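Local coordinates for ProQ/FinO domain-containing protein (Neisseria meningitidis, PDB 3MW6) that is a FinO-like RNA chaperone of the ProQ/FinO family and probably works by binding RNA, at residues Glu28-His33 and Ala68-Asn73; Gly36-Phe41 and Ile56-Gln61. All blocks are in the same frame, centred on the assembly; numbering follows the deposited sequence. Where two conformers were deposited one is given.

Contact 1 (Glu28-His33 and Ala68-Asn73); sequences EMIADH and ARVLAN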
# COMPACT_ATOMS: atom_id res chain seq x y z
N GLU A 28 -10.70 10.46 -17.76
CA GLU A 28 -9.82 11.61 -17.85
C GLU A 28 -10.33 12.74 -16.97
O GLU A 28 -9.55 13.40 -16.28
CB GLU A 28 -9.68 12.09 -19.29
CG GLU A 28 -8.82 11.19 -20.15
CD GLU A 28 -9.13 11.34 -21.62
OE1 GLU A 28 -9.94 12.23 -21.96
OE2 GLU A 28 -8.56 10.58 -22.43
N MSE A 29 -11.64 12.97 -16.98
CA MSE A 29 -12.20 14.09 -16.21
C MSE A 29 -11.97 13.89 -14.72
O MSE A 29 -11.70 14.86 -13.99
CB MSE A 29 -13.70 14.27 -16.49
CG MSE A 29 -14.08 14.76 -17.89
SE MSE A 29 -15.97 14.40 -18.33
CE MSE A 29 -16.79 15.81 -17.23
N ILE A 30 -12.06 12.64 -14.27
CA ILE A 30 -11.94 12.33 -12.85
C ILE A 30 -10.53 12.58 -12.37
O ILE A 30 -10.31 13.16 -11.30
CB ILE A 30 -12.32 10.88 -12.54
CG1 ILE A 30 -13.81 10.66 -12.78
CG2 ILE A 30 -11.97 10.54 -11.10
CD1 ILE A 30 -14.27 9.24 -12.62
N ALA A 31 -9.57 12.13 -13.17
CA ALA A 31 -8.16 12.28 -12.87
C ALA A 31 -7.79 13.76 -12.82
O ALA A 31 -7.18 14.22 -11.86
CB ALA A 31 -7.31 11.54 -13.91
N ASP A 32 -8.18 14.51 -13.85
CA ASP A 32 -7.92 15.96 -13.88
C ASP A 32 -8.55 16.64 -12.67
O ASP A 32 -7.93 17.47 -12.01
CB ASP A 32 -8.42 16.60 -15.17
CG ASP A 32 -7.65 16.14 -16.40
OD1 ASP A 32 -6.59 15.47 -16.26
OD2 ASP A 32 -8.10 16.45 -17.52
N HIS A 33 -9.80 16.30 -12.36
CA HIS A 33 -10.41 16.85 -11.16
C HIS A 33 -9.53 16.58 -9.94
O HIS A 33 -9.16 17.49 -9.21
CB HIS A 33 -11.83 16.32 -10.94
CG HIS A 33 -12.48 16.88 -9.71
ND1 HIS A 33 -13.22 18.04 -9.73
CD2 HIS A 33 -12.45 16.47 -8.42
CE1 HIS A 33 -13.64 18.31 -8.51
NE2 HIS A 33 -13.19 17.38 -7.69
N ALA A 68 -12.68 4.38 -8.56
CA ALA A 68 -11.82 3.32 -8.05
C ALA A 68 -10.71 3.02 -9.05
O ALA A 68 -9.58 2.76 -8.67
CB ALA A 68 -12.65 2.06 -7.75
N ARG A 69 -11.05 3.05 -10.34
CA ARG A 69 -10.10 2.78 -11.41
C ARG A 69 -8.99 3.84 -11.44
O ARG A 69 -7.81 3.52 -11.54
CB ARG A 69 -10.85 2.75 -12.75
CG ARG A 69 -10.05 2.17 -13.91
CD ARG A 69 -10.74 2.41 -15.26
NE ARG A 69 -11.78 1.43 -15.56
CZ ARG A 69 -12.40 1.34 -16.74
NH1 ARG A 69 -12.07 2.16 -17.73
NH2 ARG A 69 -13.34 0.42 -16.94
N VAL A 70 -9.37 5.11 -11.36
CA VAL A 70 -8.40 6.21 -11.34
C VAL A 70 -7.50 6.10 -10.10
O VAL A 70 -6.28 6.19 -10.19
CB VAL A 70 -9.10 7.58 -11.37
CG1 VAL A 70 -8.07 8.71 -11.15
CG2 VAL A 70 -9.83 7.75 -12.69
N LEU A 71 -8.12 5.87 -8.96
CA LEU A 71 -7.38 5.64 -7.75
C LEU A 71 -6.38 4.48 -7.90
O LEU A 71 -5.23 4.60 -7.46
CB LEU A 71 -8.33 5.40 -6.58
CG LEU A 71 -7.56 5.07 -5.31
CD1 LEU A 71 -6.63 6.25 -4.90
CD2 LEU A 71 -8.53 4.71 -4.20
N ALA A 72 -6.80 3.37 -8.52
CA ALA A 72 -5.92 2.21 -8.64
C ALA A 72 -4.77 2.48 -9.62
O ALA A 72 -3.65 2.03 -9.39
CB ALA A 72 -6.71 0.92 -9.05
N ASN A 73 -5.06 3.21 -10.69
CA ASN A 73 -4.02 3.72 -11.58
C ASN A 73 -2.99 4.55 -10.83
O ASN A 73 -1.78 4.46 -11.06
CB ASN A 73 -4.63 4.60 -12.67
CG ASN A 73 -5.10 3.80 -13.87
OD1 ASN A 73 -4.36 2.98 -14.40
ND2 ASN A 73 -6.32 4.07 -14.33
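I30 and A31 meet V70 where helix 23-37 packs on helix 64-76, a helix-helix contact in the core of the ProQ/FinO domain. Along helix 23-37 the contact begins with I30. With chi1 at -67° its CG1 lies beside the backbone N and CG2 anti to it, which turns the CG2 methyl toward V70, with CG2 of I30 3.9 Å from CG2 of V70. The two branched side chains cross at a slant, and CB of I30 also comes within 4.0 Å of that same V70 methyl. I30 is further walled in by L66 and I67, about one turn back along the second helix, and by Y62. One residue on, A31 offers little more than backbone and a methyl, which lets the helices come close: CA of A31 is 6.3 Å from CA of V70. V70 thus straddles two consecutive residues, one methyl for each. The CG2 branch serves the isoleucine and the other branch the alanine. Its CG1, anti to the backbone N at chi1 172°, lies over A31, 4.0 Å from both CA and CB of A31.

Contact 2 (Gly36-Phe41 and Ile56-Gln61); sequences GKYDVF and IAALPQ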
# COMPACT_ATOMS: atom_id res chain seq x y z
N GLY A 36 -6.04 18.08 -9.81
CA GLY A 36 -6.17 19.53 -9.83
C GLY A 36 -6.61 20.06 -8.48
O GLY A 36 -6.09 21.06 -8.01
N LYS A 37 -7.54 19.36 -7.84
CA LYS A 37 -8.11 19.83 -6.59
C LYS A 37 -7.37 19.39 -5.32
O LYS A 37 -7.30 20.14 -4.35
CB LYS A 37 -9.58 19.42 -6.49
CG LYS A 37 -10.17 19.70 -5.12
CD LYS A 37 -11.66 19.50 -5.10
CE LYS A 37 -12.24 19.88 -3.75
NZ LYS A 37 -13.72 19.98 -3.81
N TYR A 38 -6.83 18.18 -5.32
CA TYR A 38 -6.31 17.59 -4.08
C TYR A 38 -4.80 17.53 -4.06
O TYR A 38 -4.21 16.79 -4.84
CB TYR A 38 -6.88 16.18 -3.86
CG TYR A 38 -8.37 16.18 -3.66
CD1 TYR A 38 -9.21 15.63 -4.61
CD2 TYR A 38 -8.94 16.78 -2.53
CE1 TYR A 38 -10.58 15.64 -4.44
CE2 TYR A 38 -10.31 16.79 -2.36
CZ TYR A 38 -11.12 16.22 -3.31
OH TYR A 38 -12.48 16.22 -3.17
N ASP A 39 -4.19 18.27 -3.15
CA ASP A 39 -2.74 18.25 -3.00
C ASP A 39 -2.16 16.87 -2.64
O ASP A 39 -1.07 16.53 -3.08
CB ASP A 39 -2.27 19.32 -2.02
CG ASP A 39 -2.01 20.65 -2.69
OD1 ASP A 39 -0.82 21.02 -2.83
OD2 ASP A 39 -2.98 21.33 -3.10
N VAL A 40 -2.87 16.06 -1.85
CA VAL A 40 -2.32 14.74 -1.53
C VAL A 40 -2.12 13.91 -2.80
O VAL A 40 -1.19 13.12 -2.89
CB VAL A 40 -3.17 13.95 -0.51
CG1 VAL A 40 -3.18 14.67 0.83
CG2 VAL A 40 -4.58 13.72 -1.05
N PHE A 41 -2.98 14.10 -3.79
CA PHE A 41 -2.78 13.44 -5.07
C PHE A 41 -1.72 14.11 -5.93
O PHE A 41 -0.85 13.45 -6.47
CB PHE A 41 -4.10 13.30 -5.82
CG PHE A 41 -4.97 12.22 -5.26
CD1 PHE A 41 -5.90 12.50 -4.27
CD2 PHE A 41 -4.83 10.91 -5.69
CE1 PHE A 41 -6.69 11.49 -3.73
CE2 PHE A 41 -5.63 9.89 -5.16
CZ PHE A 41 -6.56 10.19 -4.18
N ILE A 56 -15.36 8.93 -3.29
CA ILE A 56 -16.69 8.59 -3.79
C ILE A 56 -17.73 9.52 -3.21
O ILE A 56 -18.56 10.06 -3.94
CB ILE A 56 -17.05 7.13 -3.47
CG1 ILE A 56 -16.33 6.20 -4.45
CG2 ILE A 56 -18.57 6.94 -3.53
CD1 ILE A 56 -16.33 4.72 -4.05
N ALA A 57 -17.66 9.71 -1.90
CA ALA A 57 -18.55 10.61 -1.21
C ALA A 57 -18.39 12.06 -1.69
O ALA A 57 -19.38 12.78 -1.85
CB ALA A 57 -18.34 10.51 0.29
N ALA A 58 -17.16 12.49 -1.95
CA ALA A 58 -16.91 13.88 -2.35
C ALA A 58 -17.21 14.16 -3.83
O ALA A 58 -17.35 15.32 -4.24
CB ALA A 58 -15.45 14.29 -2.02
N LEU A 59 -17.27 13.11 -4.64
CA LEU A 59 -17.49 13.25 -6.08
C LEU A 59 -18.74 12.50 -6.54
O LEU A 59 -18.63 11.49 -7.23
CB LEU A 59 -16.28 12.74 -6.86
CG LEU A 59 -14.89 13.24 -6.48
CD1 LEU A 59 -13.83 12.62 -7.39
CD2 LEU A 59 -14.84 14.73 -6.58
N PRO A 60 -19.93 13.00 -6.17
CA PRO A 60 -21.13 12.27 -6.59
C PRO A 60 -21.41 12.44 -8.08
O PRO A 60 -22.18 11.66 -8.65
CB PRO A 60 -22.24 12.88 -5.73
CG PRO A 60 -21.71 14.22 -5.33
CD PRO A 60 -20.23 14.07 -5.20
N GLN A 61 -20.78 13.42 -8.71
CA GLN A 61 -20.99 13.66 -10.15
C GLN A 61 -20.29 12.65 -11.05
O GLN A 61 -20.30 12.79 -12.28
CB GLN A 61 -20.57 15.10 -10.53
CG GLN A 61 -19.08 15.37 -10.49
CD GLN A 61 -18.57 15.70 -9.09
OE1 GLN A 61 -18.93 15.05 -8.11
NE2 GLN A 61 -17.72 16.71 -9.00
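Y38 reaches A58 and L59 with its hydroxyl, bridging the break between helices 23-37 and 39-42 to the C-terminal end of helix 51-58 in the ProQ/FinO domain. Y38 is the first residue to leave the earlier helix and also the N-cap residue of the next, and its extended backbone (psi 115°) turns the chain between them. The close part of the contact is small. OH of Y38 stands 3.7 Å from CB of A58, a van der Waals approach of a hydroxyl to a methyl, while CD2 of L59 is more distant, 4.4 Å from the same OH. The backbones stay well apart, with CA of Y38 11.4 Å from CA of A58, so the length of the tyrosine spans the gap. With CG anti to the carbonyl carbon (chi1 -64°), the ring is carried toward the end of helix 51-58. L55, a turn before A58, also packs against this side chain. L59, the first residue past helix 51-58, is buried as well, its side chain resting on I34 and I67.

Toward solvent the contact thins out. A58 is exposed at the margin. K37 is exposed too, yet its chain, stretched out with all four torsions near 180°, runs alongside the tyrosine. The aliphatic part of that lysine lies across one face of the ring, with CG of K37 3.9 Å above the plane and over its centre.

Contacts 1 and 2 have centres about 9 Å apart and share helix 23-37: contact 1 uses its middle, contact 2 its C-terminal end and the start of helix 39-42. Along the chain, 28-33 comes first, then 36-41, 56-61 and 68-73, so contact 2 joins a shorter loop enclosed within the longer one of contact 1. Their partners, helices 51-58 and 64-76, are consecutive. The two contacts also touch directly, with H33 NE2 3.3 Å from L59 CD2 and L71 CD1 3.8 Å from F41 CE2, so that helix 23-37 is packed against both later helices, as part of the buried interior of the ProQ/FinO domain.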